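Local coordinates for uncharacterized protein (Bacteroides ovatus, PDB 4IRT), which is of uncharacterized function but, as a BNR repeat-containing protein with a beta-propeller fold, is a putative neuraminidase, at residues A[321-333]-A[340-352]. Numbering follows the deposited sequence.
Sequences VEGGEVFYIFRDE and SMAHATDVGTSKW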
ATOM      1  N   VAL A 321      -4.069   1.721 -13.415  1.00 12.45           N
ATOM      2  CA  VAL A 321      -3.736   1.883 -14.810  1.00 15.16           C
ATOM      3  C   VAL A 321      -4.629   0.998 -15.695  1.00 17.94           C
ATOM      4  O   VAL A 321      -4.970  -0.137 -15.331  1.00 19.40           O
ATOM      5  CB  VAL A 321      -2.261   1.553 -15.054  1.00 18.02           C
ATOM      6  CG1 VAL A 321      -1.836   1.867 -16.494  1.00 21.42           C
ATOM      7  CG2 VAL A 321      -1.387   2.317 -14.078  1.00 16.70           C
ATOM      8  N   GLU A 322      -4.984   1.545 -16.857  1.00 18.08           N
ATOM      9  CA  GLU A 322      -5.740   0.828 -17.881  0.50 19.58           C
ATOM     10  C   GLU A 322      -5.064   1.113 -19.223  1.00 20.57           C
ATOM     11  O   GLU A 322      -5.280   2.166 -19.836  1.00 19.36           O
ATOM     12  CB  GLU A 322      -7.192   1.318 -17.874  0.50 22.58           C
ATOM     13  CG  GLU A 322      -8.030   1.012 -19.118  0.50 28.38           C
ATOM     14  CD  GLU A 322      -8.170  -0.468 -19.393  0.50 27.86           C
ATOM     15  OE1 GLU A 322      -7.281  -1.036 -20.053  0.50 27.92           O
ATOM     16  OE2 GLU A 322      -9.189  -1.050 -18.963  0.50 29.06           O
ATOM     17  N   GLY A 323      -4.186   0.223 -19.670  0.50 19.74           N
ATOM     18  CA  GLY A 323      -3.546   0.373 -20.989  0.50 20.99           C
ATOM     19  C   GLY A 323      -2.907   1.728 -21.271  0.50 20.88           C
ATOM     20  O   GLY A 323      -3.161   2.350 -22.305  0.50 23.26           O
ATOM     21  N   GLY A 324      -2.066   2.188 -20.349  0.50 19.41           N
ATOM     22  CA  GLY A 324      -1.417   3.482 -20.493  0.50 19.40           C
ATOM     23  C   GLY A 324      -2.189   4.641 -19.861  0.50 18.06           C
ATOM     24  O   GLY A 324      -1.613   5.681 -19.578  0.50 18.25           O
ATOM     25  N   GLU A 325      -3.488   4.461 -19.636  1.00 18.12           N
ATOM     26  CA  GLU A 325      -4.309   5.480 -19.009  1.00 16.31           C
ATOM     27  C   GLU A 325      -4.128   5.360 -17.486  1.00 14.13           C
ATOM     28  O   GLU A 325      -4.174   4.282 -16.936  1.00 13.47           O
ATOM     29  CB  GLU A 325      -5.750   5.314 -19.421  1.00 16.68           C
ATOM     30  CG  GLU A 325      -6.696   6.273 -18.755  1.00 17.96           C
ATOM     31  CD  GLU A 325      -8.100   6.164 -19.305  1.00 22.56           C
ATOM     32  OE1 GLU A 325      -8.495   5.092 -19.823  1.00 29.28           O
ATOM     33  OE2 GLU A 325      -8.824   7.151 -19.195  1.00 19.69           O
ATOM     34  N   VAL A 326      -3.898   6.486 -16.832  1.00 12.50           N
ATOM     35  CA  VAL A 326      -3.560   6.494 -15.418  1.00 11.78           C
ATOM     36  C   VAL A 326      -4.509   7.374 -14.621  1.00 11.52           C
ATOM     37  O   VAL A 326      -4.769   8.516 -14.985  1.00 12.74           O
ATOM     38  CB  VAL A 326      -2.109   6.997 -15.202  1.00 12.00           C
ATOM     39  CG1 VAL A 326      -1.796   7.096 -13.720  1.00 11.35           C
ATOM     40  CG2 VAL A 326      -1.115   6.084 -15.891  1.00 12.46           C
ATOM     41  N   PHE A 327      -4.980   6.822 -13.502  1.00 11.21           N
ATOM     42  CA  PHE A 327      -5.703   7.556 -12.486  1.00 11.39           C
ATOM     43  C   PHE A 327      -4.834   7.576 -11.228  1.00 11.28           C
ATOM     44  O   PHE A 327      -4.543   6.522 -10.652  1.00 11.22           O
ATOM     45  CB  PHE A 327      -7.026   6.853 -12.212  1.00 11.82           C
ATOM     46  CG  PHE A 327      -7.855   6.688 -13.439  1.00 13.15           C
ATOM     47  CD1 PHE A 327      -7.656   5.611 -14.287  1.00 13.68           C
ATOM     48  CD2 PHE A 327      -8.809   7.637 -13.779  1.00 16.33           C
ATOM     49  CE1 PHE A 327      -8.411   5.451 -15.441  1.00 15.13           C
ATOM     50  CE2 PHE A 327      -9.556   7.487 -14.945  1.00 16.64           C
ATOM     51  CZ  PHE A 327      -9.342   6.401 -15.778  1.00 15.63           C
ATOM     52  N   TYR A 328      -4.493   8.785 -10.795  1.00 10.27           N
ATOM     53  CA  TYR A 328      -3.478   9.032  -9.767  1.00  9.47           C
ATOM     54  C   TYR A 328      -4.129   9.771  -8.603  1.00  9.50           C
ATOM     55  O   TYR A 328      -4.564  10.921  -8.729  1.00  9.85           O
ATOM     56  CB  TYR A 328      -2.381   9.863 -10.409  1.00  9.47           C
ATOM     57  CG  TYR A 328      -1.064   9.996  -9.665  1.00  8.95           C
ATOM     58  CD1 TYR A 328      -0.954  10.818  -8.550  1.00  8.86           C
ATOM     59  CD2 TYR A 328       0.094   9.354 -10.133  1.00  8.94           C
ATOM     60  CE1 TYR A 328       0.233  10.966  -7.895  1.00  8.76           C
ATOM     61  CE2 TYR A 328       1.295   9.498  -9.475  1.00  8.55           C
ATOM     62  CZ  TYR A 328       1.351  10.295  -8.352  1.00  8.51           C
ATOM     63  OH  TYR A 328       2.566  10.468  -7.729  1.00  9.16           O
ATOM     64  N   ILE A 329      -4.217   9.088  -7.458  1.00  9.86           N
ATOM     65  CA  ILE A 329      -4.960   9.561  -6.306  1.00  9.58           C
ATOM     66  C   ILE A 329      -4.006  10.144  -5.247  1.00  8.75           C
ATOM     67  O   ILE A 329      -2.969   9.531  -4.917  1.00  8.42           O
ATOM     68  CB  ILE A 329      -5.808   8.442  -5.690  1.00 10.43           C
ATOM     69  CG1 ILE A 329      -6.663   7.743  -6.751  1.00 11.27           C
ATOM     70  CG2 ILE A 329      -6.696   9.005  -4.595  1.00 10.31           C
ATOM     71  CD1 ILE A 329      -7.670   8.653  -7.437  1.00 13.56           C
ATOM     72  N   PHE A 330      -4.312  11.358  -4.796  1.00  8.19           N
ATOM     73  CA  PHE A 330      -3.483  12.069  -3.864  1.00  8.41           C
ATOM     74  C   PHE A 330      -4.287  13.004  -2.945  1.00  8.91           C
ATOM     75  O   PHE A 330      -5.506  13.005  -2.966  1.00  8.67           O
ATOM     76  CB  PHE A 330      -2.392  12.822  -4.611  1.00  9.02           C
ATOM     77  CG  PHE A 330      -2.864  13.999  -5.407  1.00 10.38           C
ATOM     78  CD1 PHE A 330      -3.426  13.833  -6.671  1.00 10.65           C
ATOM     79  CD2 PHE A 330      -2.665  15.302  -4.937  1.00 11.07           C
ATOM     80  CE1 PHE A 330      -3.776  14.930  -7.441  1.00 11.50           C
ATOM     81  CE2 PHE A 330      -3.051  16.391  -5.694  1.00 11.68           C
ATOM     82  CZ  PHE A 330      -3.628  16.206  -6.941  1.00 11.77           C
ATOM     83  N   ARG A 331      -3.569  13.727  -2.101  1.00  8.70           N
ATOM     84  CA  ARG A 331      -4.183  14.718  -1.206  1.00  8.99           C
ATOM     85  C   ARG A 331      -3.133  15.777  -0.974  1.00  9.22           C
ATOM     86  O   ARG A 331      -1.987  15.456  -0.640  1.00 10.54           O
ATOM     87  CB  ARG A 331      -4.630  14.021   0.075  1.00  9.04           C
ATOM     88  CG  ARG A 331      -5.087  14.912   1.237  1.00  9.69           C
ATOM     89  CD  ARG A 331      -3.940  15.408   2.095  1.00 10.06           C
ATOM     90  NE  ARG A 331      -3.310  14.307   2.799  1.00  9.59           N
ATOM     91  CZ  ARG A 331      -2.141  14.356   3.428  1.00  9.58           C
ATOM     92  NH1 ARG A 331      -1.386  15.457   3.444  1.00 10.18           N
ATOM     93  NH2 ARG A 331      -1.738  13.282   4.073  1.00  9.67           N
ATOM     94  N   ASP A 332      -3.526  17.042  -1.079  1.00  9.82           N
ATOM     95  CA  ASP A 332      -2.562  18.151  -1.058  1.00 11.05           C
ATOM     96  C   ASP A 332      -3.139  19.337  -0.292  1.00 11.51           C
ATOM     97  O   ASP A 332      -4.243  19.797  -0.589  1.00 10.45           O
ATOM     98  CB  ASP A 332      -2.226  18.520  -2.516  1.00 11.92           C
ATOM     99  CG  ASP A 332      -0.988  19.436  -2.673  1.00 13.28           C
ATOM    100  OD1 ASP A 332      -0.643  20.238  -1.770  1.00 12.70           O
ATOM    101  OD2 ASP A 332      -0.401  19.374  -3.788  1.00 13.31           O
ATOM    102  N   GLU A 333      -2.384  19.844   0.681  1.00 14.01           N
ATOM    103  CA  GLU A 333      -2.746  21.105   1.357  1.00 18.07           C
ATOM    104  C   GLU A 333      -3.035  22.253   0.388  1.00 18.33           C
ATOM    105  O   GLU A 333      -3.904  23.103   0.660  1.00 17.06           O
ATOM    106  CB  GLU A 333      -1.652  21.566   2.313  1.00 24.05           C
ATOM    107  CG  GLU A 333      -1.704  20.881   3.665  1.00 32.67           C
ATOM    108  CD  GLU A 333      -0.834  21.564   4.724  1.00 44.06           C
ATOM    109  OE1 GLU A 333      -0.336  22.695   4.487  1.00 39.08           O
ATOM    110  OE2 GLU A 333      -0.645  20.944   5.790  1.00 42.92           O
ATOM    111  N   SER A 340      -7.975  14.040  -4.010  1.00 10.29           N
ATOM    112  CA  SER A 340      -7.811  14.570  -5.359  1.00 10.67           C
ATOM    113  C   SER A 340      -7.380  13.484  -6.313  1.00 10.35           C
ATOM    114  O   SER A 340      -6.864  12.438  -5.877  1.00 10.42           O
ATOM    115  CB  SER A 340      -6.821  15.727  -5.358  1.00 11.91           C
ATOM    116  OG  SER A 340      -7.255  16.830  -4.550  1.00 12.59           O
HETATM  117  N   MSE A 341      -7.608  13.720  -7.614  1.00 10.75           N
HETATM  118  CA  MSE A 341      -7.226  12.782  -8.660  1.00 11.52           C
HETATM  119  C   MSE A 341      -6.598  13.508  -9.814  1.00 11.17           C
HETATM  120  O   MSE A 341      -7.085  14.554 -10.240  1.00 12.93           O
HETATM  121  CB  MSE A 341      -8.404  11.951  -9.177  1.00 12.17           C
HETATM  122  CG  MSE A 341      -8.031  10.984 -10.303  1.00 13.67           C
HETATM  123 SE   MSE A 341      -9.591   9.777 -10.554  0.75 17.79          SE
HETATM  124  CE  MSE A 341     -10.378  11.046 -11.757  1.00 17.37           C
ATOM    125  N   ALA A 342      -5.519  12.938 -10.342  1.00 10.72           N
ATOM    126  CA  ALA A 342      -4.943  13.376 -11.597  1.00 11.30           C
ATOM    127  C   ALA A 342      -5.077  12.256 -12.629  1.00 11.53           C
ATOM    128  O   ALA A 342      -4.902  11.078 -12.307  1.00 10.85           O
ATOM    129  CB  ALA A 342      -3.487  13.785 -11.410  1.00 11.49           C
ATOM    130  N   HIS A 343      -5.439  12.636 -13.848  1.00 11.30           N
ATOM    131  CA  HIS A 343      -5.762  11.707 -14.898  1.00 12.32           C
ATOM    132  C   HIS A 343      -4.943  12.009 -16.145  1.00 12.34           C
ATOM    133  O   HIS A 343      -4.825  13.177 -16.538  1.00 13.65           O
ATOM    134  CB  HIS A 343      -7.240  11.816 -15.273  1.00 13.41           C
ATOM    135  CG  HIS A 343      -7.613  10.931 -16.408  1.00 15.95           C
ATOM    136  ND1 HIS A 343      -7.992  11.415 -17.636  1.00 18.31           N
ATOM    137  CD2 HIS A 343      -7.609   9.583 -16.522  1.00 17.93           C
ATOM    138  CE1 HIS A 343      -8.234  10.405 -18.455  1.00 19.45           C
ATOM    139  NE2 HIS A 343      -8.010   9.282 -17.800  1.00 18.17           N
ATOM    140  N   ALA A 344      -4.358  10.973 -16.743  1.00 12.31           N
ATOM    141  CA  ALA A 344      -3.667  11.090 -18.053  1.00 12.36           C
ATOM    142  C   ALA A 344      -4.259  10.035 -18.967  1.00 13.04           C
ATOM    143  O   ALA A 344      -4.277   8.858 -18.619  1.00 11.60           O
ATOM    144  CB  ALA A 344      -2.168  10.828 -17.897  1.00 12.38           C
ATOM    145  N   THR A 345      -4.736  10.433 -20.134  1.00 14.12           N
ATOM    146  CA  THR A 345      -5.209   9.454 -21.105  1.00 15.92           C
ATOM    147  C   THR A 345      -4.074   8.519 -21.561  1.00 16.05           C
ATOM    148  O   THR A 345      -4.278   7.313 -21.771  1.00 15.86           O
ATOM    149  CB  THR A 345      -5.820  10.183 -22.305  1.00 17.54           C
ATOM    150  OG1 THR A 345      -6.961  10.897 -21.840  1.00 19.62           O
ATOM    151  CG2 THR A 345      -6.266   9.212 -23.382  1.00 17.91           C
ATOM    152  N   ASP A 346      -2.909   9.124 -21.728  1.00 17.11           N
ATOM    153  CA  ASP A 346      -1.682   8.449 -22.136  1.00 18.53           C
ATOM    154  C   ASP A 346      -0.570   8.975 -21.248  1.00 15.95           C
ATOM    155  O   ASP A 346      -0.220  10.167 -21.275  1.00 16.19           O
ATOM    156  CB  ASP A 346      -1.327   8.732 -23.612  1.00 20.59           C
ATOM    157  CG  ASP A 346      -0.141   7.897 -24.092  1.00 22.45           C
ATOM    158  OD1 ASP A 346      -0.163   6.658 -23.928  1.00 27.88           O
ATOM    159  OD2 ASP A 346       0.807   8.489 -24.594  1.00 27.82           O
ATOM    160  N   VAL A 347      -0.029   8.073 -20.448  1.00 15.09           N
ATOM    161  CA  VAL A 347       0.969   8.417 -19.433  1.00 15.07           C
ATOM    162  C   VAL A 347       2.195   9.150 -20.000  1.00 16.11           C
ATOM    163  O   VAL A 347       2.678  10.135 -19.420  1.00 15.19           O
ATOM    164  CB  VAL A 347       1.353   7.145 -18.629  1.00 15.21           C
ATOM    165  CG1 VAL A 347       2.006   6.085 -19.508  1.00 15.62           C
ATOM    166  CG2 VAL A 347       2.238   7.501 -17.437  1.00 15.88           C
ATOM    167  N   GLY A 348       2.626   8.702 -21.171  1.00 18.03           N
ATOM    168  CA  GLY A 348       3.806   9.238 -21.836  1.00 20.40           C
ATOM    169  C   GLY A 348       3.636  10.675 -22.313  1.00 22.60           C
ATOM    170  O   GLY A 348       4.563  11.460 -22.184  1.00 21.90           O
ATOM    171  N   THR A 349       2.448  11.040 -22.832  1.00 23.39           N
ATOM    172  CA  THR A 349       2.288  12.341 -23.515  1.00 25.98           C
ATOM    173  C   THR A 349       1.189  13.286 -23.040  1.00 25.20           C
ATOM    174  O   THR A 349       1.281  14.482 -23.305  1.00 27.85           O
ATOM    175  CB  THR A 349       2.077  12.164 -25.029  1.00 26.89           C
ATOM    176  OG1 THR A 349       0.894  11.386 -25.273  1.00 25.73           O
ATOM    177  CG2 THR A 349       3.292  11.483 -25.643  1.00 30.31           C
ATOM    178  N   SER A 350       0.169  12.789 -22.351  1.00 19.10           N
ATOM    179  CA  SER A 350      -0.918  13.661 -21.940  1.00 18.96           C
ATOM    180  C   SER A 350      -0.527  14.659 -20.869  1.00 19.05           C
ATOM    181  O   SER A 350       0.284  14.387 -19.984  1.00 18.20           O
ATOM    182  CB  SER A 350      -2.089  12.850 -21.372  1.00 18.36           C
ATOM    183  OG  SER A 350      -2.615  11.958 -22.321  1.00 19.67           O
ATOM    184  N   LYS A 351      -1.203  15.792 -20.898  1.00 19.19           N
ATOM    185  CA  LYS A 351      -1.310  16.616 -19.712  1.00 20.29           C
ATOM    186  C   LYS A 351      -2.117  15.861 -18.640  1.00 17.73           C
ATOM    187  O   LYS A 351      -3.012  15.056 -18.944  1.00 17.23           O
ATOM    188  CB  LYS A 351      -1.990  17.927 -20.056  1.00 25.65           C
ATOM    189  CG  LYS A 351      -1.094  18.842 -20.876  1.00 36.08           C
ATOM    190  CD  LYS A 351      -1.829  20.102 -21.319  1.00 47.24           C
ATOM    191  CE  LYS A 351      -0.910  21.066 -22.051  1.00 52.97           C
ATOM    192  NZ  LYS A 351      -1.712  22.099 -22.764  1.00 61.46           N
ATOM    193  N   TRP A 352      -1.798  16.132 -17.393  1.00 15.27           N
ATOM    194  CA  TRP A 352      -2.502  15.514 -16.277  1.00 14.41           C
ATOM    195  C   TRP A 352      -3.596  16.470 -15.833  1.00 17.27           C
ATOM    196  O   TRP A 352      -3.287  17.593 -15.449  1.00 20.82           O
ATOM    197  CB  TRP A 352      -1.498  15.274 -15.150  1.00 13.74           C
ATOM    198  CG  TRP A 352      -0.474  14.244 -15.514  1.00 12.42           C
ATOM    199  CD1 TRP A 352       0.689  14.454 -16.181  1.00 12.73           C
ATOM    200  CD2 TRP A 352      -0.528  12.834 -15.228  1.00 12.23           C
ATOM    201  NE1 TRP A 352       1.348  13.260 -16.363  1.00 13.38           N
ATOM    202  CE2 TRP A 352       0.637  12.257 -15.760  1.00 12.26           C
ATOM    203  CE3 TRP A 352      -1.456  12.011 -14.584  1.00 11.87           C
ATOM    204  CZ2 TRP A 352       0.900  10.890 -15.685  1.00 12.18           C
ATOM    205  CZ3 TRP A 352      -1.196  10.667 -14.491  1.00 11.84           C
ATOM    206  CH2 TRP A 352      -0.019  10.109 -15.038  1.00 12.47           C
TER
HETATM  207  O   HOH W   1      -3.216   5.127 -22.968  1.00 27.84           O
HETATM  208  O   HOH W   2      -0.890   3.451 -24.131  1.00 32.87           O
HETATM  209  O   HOH W   3      -6.045  17.492  -2.143  1.00  8.75           O
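Ser340 lays its CB over one face of the Phe330 ring, 3.7 Å from the ring centroid, a CH-pi contact on the hydrogen-bonded pair these two residues form. That ring reaches back over the neighbouring strand because CG sits between the backbone N and the carbonyl carbon (chi1 71°). Ser340 OG turns off to Asp356 and, through a water, to the backbone N of Asp332. On the opposite side of the sheet, selenomethionine Met341 crosses Ile329, its CG 3.7 Å from Ile329 CD1, and brings SE to the edge of the Phe327 ring, 3.9 Å from CD2, a Met-aromatic contact. Ala342 exchanges two backbone hydrogen bonds with Tyr328, whose hydroxyl goes to the carbonyl of Arg281. His343 runs alongside Phe327, the two ring planes inclined at 35°, with His343 CD2 3.3 Å from Phe327 CE2 over the phenyl face. Its NE2 gives a 2.7 Å hydrogen bond, close to the imidazole plane, to the anti lone pair of Glu325 OE2, which, with Phe327 alongside, helps hold the imidazole's rotation. A leucine in place of His343 would probably leave the Glu325 carboxylate without this donor and free to turn. Ala344 closes the last pair, with Val326. Beyond it the chain curls past the type I' turn from Glu322 to Glu325: Thr345 O and Gly323 O share a water, Val347 N bonds to Gly324 O at 3.0 Å, and Val347 CB meets Val326 CG2. Trp352 returns to set its six-membered ring edge against Val326 CG1, 3.7 Å from CZ3, while Ile282 of strand 278-285 packs on Val326, Val347 and Trp352. Strands 325-330 and 340-344 thus form an antiparallel hairpin, the inner pair of a four-stranded sheet that is one blade of a beta-propeller.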